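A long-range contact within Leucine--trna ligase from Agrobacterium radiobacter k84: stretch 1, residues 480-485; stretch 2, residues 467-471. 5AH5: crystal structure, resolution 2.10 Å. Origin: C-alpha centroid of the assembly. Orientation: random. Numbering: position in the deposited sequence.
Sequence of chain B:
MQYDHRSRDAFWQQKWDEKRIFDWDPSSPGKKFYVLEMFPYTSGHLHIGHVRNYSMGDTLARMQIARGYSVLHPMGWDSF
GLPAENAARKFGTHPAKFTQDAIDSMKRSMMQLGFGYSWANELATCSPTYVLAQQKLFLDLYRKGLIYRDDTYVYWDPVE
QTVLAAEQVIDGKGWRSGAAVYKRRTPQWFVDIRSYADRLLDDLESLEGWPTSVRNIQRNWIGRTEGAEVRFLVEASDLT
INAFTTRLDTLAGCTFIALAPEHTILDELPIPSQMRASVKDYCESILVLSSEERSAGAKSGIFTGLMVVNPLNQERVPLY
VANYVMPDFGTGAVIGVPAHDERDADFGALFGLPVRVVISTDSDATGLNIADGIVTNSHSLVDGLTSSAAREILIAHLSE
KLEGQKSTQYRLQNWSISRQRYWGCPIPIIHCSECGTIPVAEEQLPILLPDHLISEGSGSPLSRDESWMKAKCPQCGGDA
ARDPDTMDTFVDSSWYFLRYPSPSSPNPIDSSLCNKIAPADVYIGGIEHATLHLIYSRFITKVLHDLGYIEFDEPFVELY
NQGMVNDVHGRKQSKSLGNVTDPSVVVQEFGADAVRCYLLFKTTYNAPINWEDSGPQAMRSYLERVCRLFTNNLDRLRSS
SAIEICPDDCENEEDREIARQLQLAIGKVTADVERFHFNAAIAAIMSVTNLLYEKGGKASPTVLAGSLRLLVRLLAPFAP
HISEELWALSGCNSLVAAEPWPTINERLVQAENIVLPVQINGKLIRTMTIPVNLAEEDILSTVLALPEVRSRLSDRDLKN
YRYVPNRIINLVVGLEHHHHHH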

# COMPACT_ATOMS: atom_id res chain seq x y z
N ALA B 480 -25.25 34.43 -1.03
CA ALA B 480 -25.35 32.95 -1.04
C ALA B 480 -24.44 32.37 0.05
O ALA B 480 -23.94 33.12 0.88
CB ALA B 480 -24.98 32.45 -2.42
N ALA B 481 -24.24 31.04 0.07
CA ALA B 481 -23.53 30.41 1.18
C ALA B 481 -22.46 29.41 0.67
O ALA B 481 -22.68 28.72 -0.31
CB ALA B 481 -24.55 29.72 2.09
N ARG B 482 -21.31 29.38 1.30
CA ARG B 482 -20.29 28.37 0.97
C ARG B 482 -20.80 27.02 1.38
O ARG B 482 -21.70 26.92 2.21
CB ARG B 482 -18.99 28.64 1.68
CG ARG B 482 -18.37 29.89 1.22
CD ARG B 482 -16.93 29.94 1.67
NE ARG B 482 -16.38 31.19 1.29
CZ ARG B 482 -16.13 31.56 0.03
NH1 ARG B 482 -16.36 30.76 -1.01
NH2 ARG B 482 -15.61 32.77 -0.18
N ASP B 483 -20.26 25.97 0.78
CA ASP B 483 -20.52 24.63 1.29
C ASP B 483 -19.96 24.55 2.70
O ASP B 483 -18.83 24.96 2.92
CB ASP B 483 -19.88 23.57 0.39
CG ASP B 483 -20.40 22.19 0.71
OD1 ASP B 483 -20.04 21.61 1.75
OD2 ASP B 483 -21.27 21.73 -0.04
N PRO B 484 -20.76 24.07 3.69
CA PRO B 484 -20.26 24.01 5.06
C PRO B 484 -19.30 22.83 5.41
O PRO B 484 -18.82 22.76 6.56
CB PRO B 484 -21.56 23.88 5.86
CG PRO B 484 -22.47 23.07 4.96
CD PRO B 484 -22.12 23.51 3.57
N ASP B 485 -19.05 21.93 4.45
CA ASP B 485 -18.32 20.65 4.69
C ASP B 485 -16.96 20.64 4.03
O ASP B 485 -16.69 21.47 3.10
CB ASP B 485 -19.14 19.46 4.21
CG ASP B 485 -20.42 19.25 5.03
OD1 ASP B 485 -20.49 19.81 6.15
OD2 ASP B 485 -21.33 18.53 4.58
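Stretch 2, residues 467-471: SWMKA

The contact is held first by backbone. A480 and A471 form an antiparallel hydrogen-bonded pair: the amide N of A480 gives a hydrogen bond to O of A471 at 2.8 Å, and N of A471 returns one to O of A480 at 3.2 Å. Within this pair O of A471 also lies 3.2 Å from O of A480, two acceptors that do not hydrogen-bond. Two residues along, N of R482 donates to O of M469 at 2.9 Å, beyond the two paired residues, with a nearly straight N-H...O angle of 161°. The same M469 oxygen also receives a CA-H...O contact from A481, whose CA lies 3.3 Å from it, so one carbonyl at the end of the helix serves two successive residues of the strand.

Stretch 2 is thus a helix that turns into a strand. S467 to M469 are helical, with a weak bond from N of K470 back to O of S467, 3.3 Å long; K470 is the first residue to leave helical phi/psi, and at -65/128 it sets the chain on the extended course that A471 continues. Stretch 1 runs the other way, extended from A480 to R482 and then in a loop. Measured end to end, the touching parts are 142° apart, antiparallel in sense but not straight. The register is regular all the same: CA of A480 is 5.2 Å from CA of A471, CA of A481 5.2 Å from CA of K470, and CA of R482 5.1 Å from CA of M469.

Side chains alternate about this ladder. A480 and A471 point to one face of the sheet, A481 and K470 to the other, where the exposed lysine runs out in an extended m, t, t, t conformation and adds little to the contact.

R482 does the most work beyond the backbone, with 103 Å² of its surface covered by stretch 2. Its CB points toward the partner, and the m, t, t chain carries the guanidinium across stretch 2. NE of R482 reaches O of W468 at 3.3 Å, a weak hydrogen bond with an angle of only 125°. The aliphatic part is better placed: CD of R482 lies over the face of the W468 six-membered ring, 3.6 Å from its centroid, and CG of R482 is 4.0 Å from CB of A471, whose methyl also lies over one face of the guanidinium. The charge itself is more remote, CZ of R482 standing 5.6 Å from the centroid of the W468 six-membered ring, at most a weak attraction.

Farther out, O of D483 approaches the edge of the W468 ring, 3.9 Å from CZ3. M469, m at all three chi angles, brings CE to 3.8 Å from CB of P484. In design terms, backbone pairing fixes the register, while the CD methylene of R482 over the ring of W468 and a methionine against proline fill in around it; together the stretches bury 427 Å².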

# COMPACT_ATOMS: atom_id res chain seq x y z
N SER B 467 -19.28 34.95 8.88
CA SER B 467 -18.59 35.73 7.87
C SER B 467 -17.85 34.83 6.90
O SER B 467 -17.94 35.05 5.67
CB SER B 467 -17.66 36.80 8.40
OG SER B 467 -16.93 36.37 9.50
N TRP B 468 -17.24 33.75 7.38
CA TRP B 468 -16.62 32.78 6.39
C TRP B 468 -17.69 32.21 5.46
O TRP B 468 -17.49 32.11 4.25
CB TRP B 468 -15.86 31.72 7.12
CG TRP B 468 -15.06 30.82 6.15
CD1 TRP B 468 -13.75 30.96 5.78
CD2 TRP B 468 -15.54 29.66 5.51
NE1 TRP B 468 -13.41 29.93 4.93
CE2 TRP B 468 -14.51 29.14 4.73
CE3 TRP B 468 -16.76 29.00 5.53
CZ2 TRP B 468 -14.65 27.95 3.98
CZ3 TRP B 468 -16.91 27.84 4.77
CH2 TRP B 468 -15.86 27.35 3.98
N MET B 469 -18.87 31.88 5.97
CA MET B 469 -19.92 31.31 5.11
C MET B 469 -20.53 32.21 4.00
O MET B 469 -21.10 31.70 3.00
CB MET B 469 -21.07 30.77 5.99
CG MET B 469 -20.70 29.53 6.79
SD MET B 469 -20.51 28.09 5.71
CE MET B 469 -22.19 27.64 5.37
N LYS B 470 -20.51 33.53 4.23
CA LYS B 470 -21.05 34.51 3.27
C LYS B 470 -20.27 34.53 1.98
O LYS B 470 -19.07 34.65 2.01
CB LYS B 470 -21.00 35.94 3.86
CG LYS B 470 -22.08 36.17 4.90
CD LYS B 470 -22.00 37.54 5.56
CE LYS B 470 -23.18 37.73 6.52
NZ LYS B 470 -22.90 38.67 7.66
N ALA B 471 -20.98 34.41 0.87
CA ALA B 471 -20.36 34.40 -0.45
C ALA B 471 -21.31 34.95 -1.53
O ALA B 471 -22.52 34.71 -1.51
CB ALA B 471 -19.97 32.98 -0.80